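Local structure of putative uncharacterized protein (Streptococcus suis, 4XZ7) at residues Lys120-Phe126 / Ile158-Thr164; Trp306-Asp310 / Ile334-Tyr339. The protein is probably a transglutaminase, whose family forms isopeptide cross-links between glutamine and lysine side chains, and it has antiphagocytic properties as a virulence factor. One frame throughout, in Å; residues are numbered along the deposited sequence.

Interaction 1. Residues Lys120-Phe126 / Ile158-Thr164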
loop_
_atom_site.group_PDB
_atom_site.type_symbol
_atom_site.label_atom_id
_atom_site.label_comp_id
_atom_site.label_asym_id
_atom_site.label_seq_id
_atom_site.Cartn_x
_atom_site.Cartn_y
_atom_site.Cartn_z
ATOM N N LYS B 120 -13.969 11.868 -9.011
ATOM C CA LYS B 120 -15.169 12.697 -9.020
ATOM C C LYS B 120 -15.980 12.487 -10.302
ATOM O O LYS B 120 -15.440 12.095 -11.349
ATOM C CB LYS B 120 -14.799 14.175 -8.870
ATOM C CG LYS B 120 -13.991 14.470 -7.614
ATOM C CD LYS B 120 -14.594 13.752 -6.402
ATOM C CE LYS B 120 -13.641 13.715 -5.207
ATOM N NZ LYS B 120 -13.355 15.071 -4.664
ATOM N N ARG B 121 -17.278 12.760 -10.220
ATOM C CA ARG B 121 -18.148 12.652 -11.384
ATOM C C ARG B 121 -18.830 13.990 -11.683
ATOM O O ARG B 121 -18.902 14.869 -10.824
ATOM C CB ARG B 121 -19.185 11.529 -11.172
ATOM C CG ARG B 121 -18.549 10.157 -11.095
ATOM C CD ARG B 121 -19.498 9.028 -10.695
ATOM N NE ARG B 121 -18.733 7.903 -10.139
ATOM C CZ ARG B 121 -18.660 6.707 -10.703
ATOM N NH1 ARG B 121 -19.326 6.462 -11.825
ATOM N NH2 ARG B 121 -17.938 5.755 -10.145
ATOM N N ILE B 122 -19.294 14.153 -12.918
ATOM C CA ILE B 122 -20.102 15.312 -13.284
ATOM C C ILE B 122 -21.448 14.769 -13.753
ATOM O O ILE B 122 -21.513 13.675 -14.342
ATOM C CB ILE B 122 -19.415 16.182 -14.387
ATOM C CG1 ILE B 122 -20.304 17.335 -14.838
ATOM C CG2 ILE B 122 -19.025 15.348 -15.610
ATOM C CD1 ILE B 122 -19.522 18.426 -15.544
ATOM N N HIS B 123 -22.516 15.507 -13.461
ATOM C CA HIS B 123 -23.868 15.060 -13.772
ATOM C C HIS B 123 -24.669 16.167 -14.449
ATOM O O HIS B 123 -24.370 17.350 -14.300
ATOM C CB HIS B 123 -24.610 14.610 -12.507
ATOM C CG HIS B 123 -23.765 13.836 -11.543
ATOM N ND1 HIS B 123 -23.614 12.465 -11.611
ATOM C CD2 HIS B 123 -23.041 14.241 -10.472
ATOM C CE1 HIS B 123 -22.828 12.064 -10.629
ATOM N NE2 HIS B 123 -22.462 13.125 -9.925
ATOM N N ALA B 124 -25.702 15.790 -15.182
ATOM C CA ALA B 124 -26.483 16.796 -15.882
ATOM C C ALA B 124 -27.844 16.241 -16.252
ATOM O O ALA B 124 -27.990 15.033 -16.458
ATOM C CB ALA B 124 -25.739 17.285 -17.125
ATOM N N LEU B 125 -28.841 17.121 -16.320
ATOM C CA LEU B 125 -30.187 16.716 -16.723
ATOM C C LEU B 125 -30.328 16.607 -18.238
ATOM O O LEU B 125 -31.379 16.208 -18.751
ATOM C CB LEU B 125 -31.225 17.694 -16.171
ATOM C CG LEU B 125 -31.347 17.656 -14.645
ATOM C CD1 LEU B 125 -32.233 18.792 -14.173
ATOM C CD2 LEU B 125 -31.868 16.316 -14.153
ATOM N N PHE B 126 -29.270 16.967 -18.952
ATOM C CA PHE B 126 -29.212 16.747 -20.393
ATOM C C PHE B 126 -28.155 15.689 -20.651
ATOM O O PHE B 126 -27.308 15.430 -19.802
ATOM C CB PHE B 126 -28.903 18.044 -21.148
ATOM C CG PHE B 126 -27.694 18.768 -20.631
ATOM C CD1 PHE B 126 -26.427 18.472 -21.119
ATOM C CD2 PHE B 126 -27.819 19.738 -19.661
ATOM C CE1 PHE B 126 -25.313 19.131 -20.635
ATOM C CE2 PHE B 126 -26.710 20.398 -19.178
ATOM C CZ PHE B 126 -25.456 20.092 -19.661
ATOM N N ILE B 158 -31.113 11.673 -15.342
ATOM C CA ILE B 158 -29.859 12.256 -14.877
ATOM C C ILE B 158 -28.706 11.460 -15.446
ATOM O O ILE B 158 -28.651 10.251 -15.262
ATOM C CB ILE B 158 -29.759 12.265 -13.338
ATOM C CG1 ILE B 158 -30.888 13.102 -12.732
ATOM C CG2 ILE B 158 -28.428 12.841 -12.905
ATOM C CD1 ILE B 158 -30.943 13.054 -11.206
ATOM N N TYR B 159 -27.798 12.145 -16.140
ATOM C CA TYR B 159 -26.666 11.507 -16.813
ATOM C C TYR B 159 -25.398 11.823 -16.061
ATOM O O TYR B 159 -25.277 12.901 -15.497
ATOM C CB TYR B 159 -26.525 12.002 -18.264
ATOM C CG TYR B 159 -27.750 11.747 -19.129
ATOM C CD1 TYR B 159 -27.817 10.635 -19.950
ATOM C CD2 TYR B 159 -28.837 12.635 -19.120
ATOM C CE1 TYR B 159 -28.913 10.404 -20.739
ATOM C CE2 TYR B 159 -29.933 12.416 -19.907
ATOM C CZ TYR B 159 -29.973 11.301 -20.711
ATOM O OH TYR B 159 -31.083 11.072 -21.490
ATOM N N SER B 160 -24.436 10.912 -16.106
ATOM C CA SER B 160 -23.253 10.987 -15.242
ATOM C C SER B 160 -22.037 10.440 -15.951
ATOM O O SER B 160 -22.148 9.472 -16.694
ATOM C CB SER B 160 -23.466 10.169 -13.954
ATOM O OG SER B 160 -24.523 10.678 -13.160
ATOM N N HIS B 161 -20.870 11.021 -15.699
ATOM C CA HIS B 161 -19.634 10.342 -16.103
ATOM C C HIS B 161 -18.458 10.955 -15.353
ATOM O O HIS B 161 -18.609 11.963 -14.672
ATOM C CB HIS B 161 -19.417 10.396 -17.631
ATOM C CG HIS B 161 -19.222 11.785 -18.182
ATOM N ND1 HIS B 161 -18.144 12.575 -17.847
ATOM C CD2 HIS B 161 -19.947 12.503 -19.076
ATOM C CE1 HIS B 161 -18.223 13.732 -18.488
ATOM N NE2 HIS B 161 -19.314 13.721 -19.232
ATOM N N GLY B 162 -17.293 10.329 -15.474
ATOM C CA GLY B 162 -16.108 10.787 -14.785
ATOM C C GLY B 162 -15.801 12.237 -15.066
ATOM O O GLY B 162 -15.972 12.706 -16.192
ATOM N N LEU B 163 -15.384 12.950 -14.025
ATOM C CA LEU B 163 -14.908 14.312 -14.167
ATOM C C LEU B 163 -13.387 14.339 -14.034
ATOM O O LEU B 163 -12.711 14.925 -14.864
ATOM C CB LEU B 163 -15.545 15.244 -13.128
ATOM C CG LEU B 163 -15.079 16.704 -13.174
ATOM C CD1 LEU B 163 -15.209 17.283 -14.585
ATOM C CD2 LEU B 163 -15.871 17.545 -12.199
ATOM N N THR B 164 -12.852 13.699 -12.993
ATOM C CA THR B 164 -11.401 13.650 -12.820
ATOM C C THR B 164 -10.799 12.447 -13.540
ATOM O O THR B 164 -11.431 11.391 -13.663
ATOM C CB THR B 164 -10.989 13.566 -11.340
ATOM O OG1 THR B 164 -11.601 12.412 -10.773
ATOM C CG2 THR B 164 -11.439 14.819 -10.559
HETATM O O HOH W 1 -13.608 9.960 -12.603
#

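Interaction 2. Residues Trp306-Asp310 / Ile334-Tyr339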
loop_
_atom_site.group_PDB
_atom_site.type_symbol
_atom_site.label_atom_id
_atom_site.label_comp_id
_atom_site.label_asym_id
_atom_site.label_seq_id
_atom_site.Cartn_x
_atom_site.Cartn_y
_atom_site.Cartn_z
ATOM N N TRP B 306 13.496 -25.160 29.127
ATOM C CA TRP B 306 13.077 -24.409 27.951
ATOM C C TRP B 306 13.027 -25.365 26.772
ATOM O O TRP B 306 13.976 -26.112 26.538
ATOM C CB TRP B 306 14.033 -23.250 27.671
ATOM C CG TRP B 306 13.798 -22.071 28.540
ATOM C CD1 TRP B 306 14.449 -21.751 29.700
ATOM C CD2 TRP B 306 12.826 -21.050 28.327
ATOM N NE1 TRP B 306 13.935 -20.579 30.226
ATOM C CE2 TRP B 306 12.937 -20.131 29.397
ATOM C CE3 TRP B 306 11.865 -20.821 27.337
ATOM C CZ2 TRP B 306 12.130 -19.006 29.494
ATOM C CZ3 TRP B 306 11.063 -19.709 27.436
ATOM C CH2 TRP B 306 11.203 -18.810 28.498
ATOM N N HIS B 307 11.916 -25.343 26.047
ATOM C CA HIS B 307 11.698 -26.230 24.911
ATOM C C HIS B 307 11.424 -25.469 23.621
ATOM O O HIS B 307 10.784 -24.406 23.639
ATOM C CB HIS B 307 10.518 -27.166 25.177
ATOM C CG HIS B 307 10.646 -27.954 26.440
ATOM N ND1 HIS B 307 11.400 -29.104 26.525
ATOM C CD2 HIS B 307 10.134 -27.744 27.674
ATOM C CE1 HIS B 307 11.332 -29.578 27.755
ATOM N NE2 HIS B 307 10.572 -28.769 28.472
ATOM N N THR B 308 11.886 -26.024 22.503
ATOM C CA THR B 308 11.458 -25.533 21.197
ATOM C C THR B 308 10.178 -26.250 20.769
ATOM O O THR B 308 10.126 -27.487 20.707
ATOM C CB THR B 308 12.537 -25.719 20.126
ATOM O OG1 THR B 308 13.804 -25.327 20.664
ATOM C CG2 THR B 308 12.223 -24.867 18.904
ATOM N N ILE B 309 9.143 -25.458 20.521
ATOM C CA ILE B 309 7.857 -25.931 20.042
ATOM C C ILE B 309 7.558 -25.374 18.649
ATOM O O ILE B 309 7.398 -24.153 18.481
ATOM C CB ILE B 309 6.723 -25.529 20.995
ATOM C CG1 ILE B 309 7.036 -26.008 22.409
ATOM C CG2 ILE B 309 5.391 -26.084 20.491
ATOM C CD1 ILE B 309 7.046 -27.535 22.542
ATOM N N ASP B 310 7.543 -26.276 17.662
ATOM C CA ASP B 310 7.197 -25.971 16.268
ATOM C C ASP B 310 5.708 -26.229 16.041
ATOM O O ASP B 310 5.280 -27.386 15.996
ATOM C CB ASP B 310 8.016 -26.831 15.303
ATOM C CG ASP B 310 7.994 -26.305 13.871
ATOM O OD1 ASP B 310 8.910 -26.678 13.115
ATOM O OD2 ASP B 310 7.087 -25.519 13.496
ATOM N N ILE B 334 4.303 -33.465 19.215
ATOM C CA ILE B 334 4.413 -32.104 18.668
ATOM C C ILE B 334 5.877 -31.703 18.441
ATOM O O ILE B 334 6.210 -30.509 18.376
ATOM C CB ILE B 334 3.724 -31.026 19.569
ATOM C CG1 ILE B 334 4.457 -30.848 20.902
ATOM C CG2 ILE B 334 2.242 -31.338 19.770
ATOM C CD1 ILE B 334 4.117 -31.882 21.917
ATOM N N GLY B 335 6.742 -32.705 18.308
ATOM C CA GLY B 335 8.129 -32.483 17.924
ATOM C C GLY B 335 8.971 -31.679 18.905
ATOM O O GLY B 335 9.952 -31.054 18.504
ATOM N N GLU B 336 8.586 -31.701 20.180
ATOM C CA GLU B 336 9.311 -31.019 21.250
ATOM C C GLU B 336 10.829 -31.172 21.120
ATOM O O GLU B 336 11.348 -32.294 21.035
ATOM C CB GLU B 336 8.833 -31.551 22.611
ATOM C CG GLU B 336 9.732 -31.228 23.800
ATOM C CD GLU B 336 9.152 -31.708 25.139
ATOM O OE1 GLU B 336 7.910 -31.696 25.318
ATOM O OE2 GLU B 336 9.943 -32.090 26.020
ATOM N N ASP B 337 11.517 -30.032 21.060
ATOM C CA ASP B 337 12.976 -29.962 21.111
ATOM C C ASP B 337 13.679 -30.707 20.001
ATOM O O ASP B 337 14.686 -31.372 20.241
ATOM C CB ASP B 337 13.483 -30.497 22.448
ATOM C CG ASP B 337 13.154 -29.579 23.582
ATOM O OD1 ASP B 337 13.111 -28.360 23.332
ATOM O OD2 ASP B 337 12.943 -30.064 24.711
ATOM N N SER B 338 13.162 -30.597 18.789
ATOM C CA SER B 338 13.768 -31.296 17.672
ATOM C C SER B 338 14.793 -30.413 16.958
ATOM O O SER B 338 15.421 -30.837 15.980
ATOM C CB SER B 338 12.697 -31.756 16.691
ATOM O OG SER B 338 12.137 -30.651 16.019
ATOM N N TYR B 339 14.954 -29.185 17.447
ATOM C CA TYR B 339 15.916 -28.246 16.873
ATOM C C TYR B 339 17.224 -28.187 17.650
ATOM O O TYR B 339 17.235 -28.292 18.874
ATOM C CB TYR B 339 15.314 -26.840 16.815
ATOM C CG TYR B 339 14.337 -26.668 15.690
ATOM C CD1 TYR B 339 14.746 -26.157 14.458
ATOM C CD2 TYR B 339 13.004 -27.033 15.847
ATOM C CE1 TYR B 339 13.847 -26.013 13.423
ATOM C CE2 TYR B 339 12.097 -26.894 14.818
ATOM C CZ TYR B 339 12.516 -26.385 13.612
ATOM O OH TYR B 339 11.597 -26.239 12.593
HETATM O O HOH W 2 15.305 -27.606 20.587
HETATM O O HOH W 3 8.083 -28.764 18.527
#

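Interaction 1. Residues Lys120-Phe126 / Ile158-Thr164
Antiparallel pairing of strand 121-124 with strand 158-162 forms a ladder within a mixed sheet, with Ile122 opposite His161 and Ala124 opposite Tyr159 in the two hydrogen-bonded pairs. Ile122 N reaches His161 O at 2.9 Å in a nearly straight bond, and Tyr159 N gives an equally straight one to Ala124 O. Between them lies the non-hydrogen-bonded pair His123 and Ser160, whose side chains share one face of the sheet. Here Ser160 OG meets the edge of the imidazole in its plane, 2.5 Å from His123 ND1, a short hydrogen bond in which either atom could donate. NE2 of the same ring is bonded to Asp89, so both nitrogens are held and the ring's rotation is fixed. The reverse face carries Ile122, Ala124, Tyr159 and His161. With CG set between backbone N and carbonyl carbon (chi1 64°), the His161 ring lies beside Ile122; ND1 donates to Gly162 O, and CE1 packs 3.4 Å from Ile122 CG2. Tyr159 reaches past the end of strand 121-124, its CD2 3.3 Å from Phe126 O. Past Gly162 the bonds gather on the backbone of Lys120: its O accepts from Leu163 N (2.8 Å), more weakly from Thr164 N, and from a water that also donates to Thr164 O, while its N donates to Thr164 OG1 at 3.0 Å. Helix 95-101 packs on the Ile122 and Phe126 side, where Tyr98 OH bonds His161 NE2. Strand 79-86 of the other N-terminal sheet touches His123 and Ile158 through Met85 and Leu83. Within their own sheet, Arg121 and His123 pair with Val90, and Ile158 and Ser160 pair with strand 149-152.

Interaction 2. Residues Trp306-Asp310 / Ile334-Tyr339
His307 and Asp337 join an edge strand, 305-309, of the transglutaminase-like sheet to the turn that precedes strand 340-343. CB of His307 sits 3.4 Å from Asp337 OD1, and CG lies a little farther from Asp337 OD2. ND1 donates a nearly straight bond of 2.6 Å to Asp337 OD2, on the syn side of the carboxylate, with the oxygen close to the ring plane and the two planes 28° apart. CE1 passes 3.4 Å from Glu336 OE2 without a hydrogen bond; that carboxylate is held through OE1 by Tyr302 OH and a salt bridge to Arg214. At the tip, NE2 is hydrogen-bonded to Tyr302 O, and Tyr302 also stacks on the ring; with a carbonyl at one nitrogen and a carboxylate at the other, the imidazole is probably protonated at both. The other oxygen of Asp337, OD1, accepts from Thr308 N at 2.8 Å, and Asp337 N returns a bond of 2.9 Å to Thr308 O, so the aspartate grips two successive residues of the strand. Glycine suits the positive phi at Gly335, where a type II turn to Ser338 begins. A water donates to Thr308 O and Ile334 O and accepts from Asp310 N, bridging the strand end to the residue just before this turn. Tyr339 crosses Thr308 CG2 at roughly a right angle and gives its OH proton to Asp310 OD1 (2.8 Å), from above the carboxylate plane. Asp310 OD2 is bonded to His295, consistent with the His-Asp pair of a transglutaminase catalytic triad, and Tyr339 would thus steady that carboxylate from its second oxygen. Strand 294-302 pairs with strand 305-309, helix 213-227 packs on Ile309 and Ile334, and Met355 of strand 354-357 touches Thr308 and Tyr339.

Overall arrangement
Interaction 1 and interaction 2 lie on opposite sides of the chain's centre, their own centres 64 Å apart and their nearest atoms about 47 Å apart. Both lie in this piece of a longer protein, which carries the transglutaminase-like domain. Interaction 1 is complete before interaction 2 begins, with the helices of residues 170-277 between them. Interaction 1 belongs to an N-terminal part built on two mixed sheets. Interaction 2 joins outermost strand 305-309 of a separate five-stranded sheet to the loop before strand 340-343, outermost at the far side. Interaction 2 includes Asp310, which is consistent with a place in the catalytic site, while interaction 1 is structural pairing in a separate part of the chain.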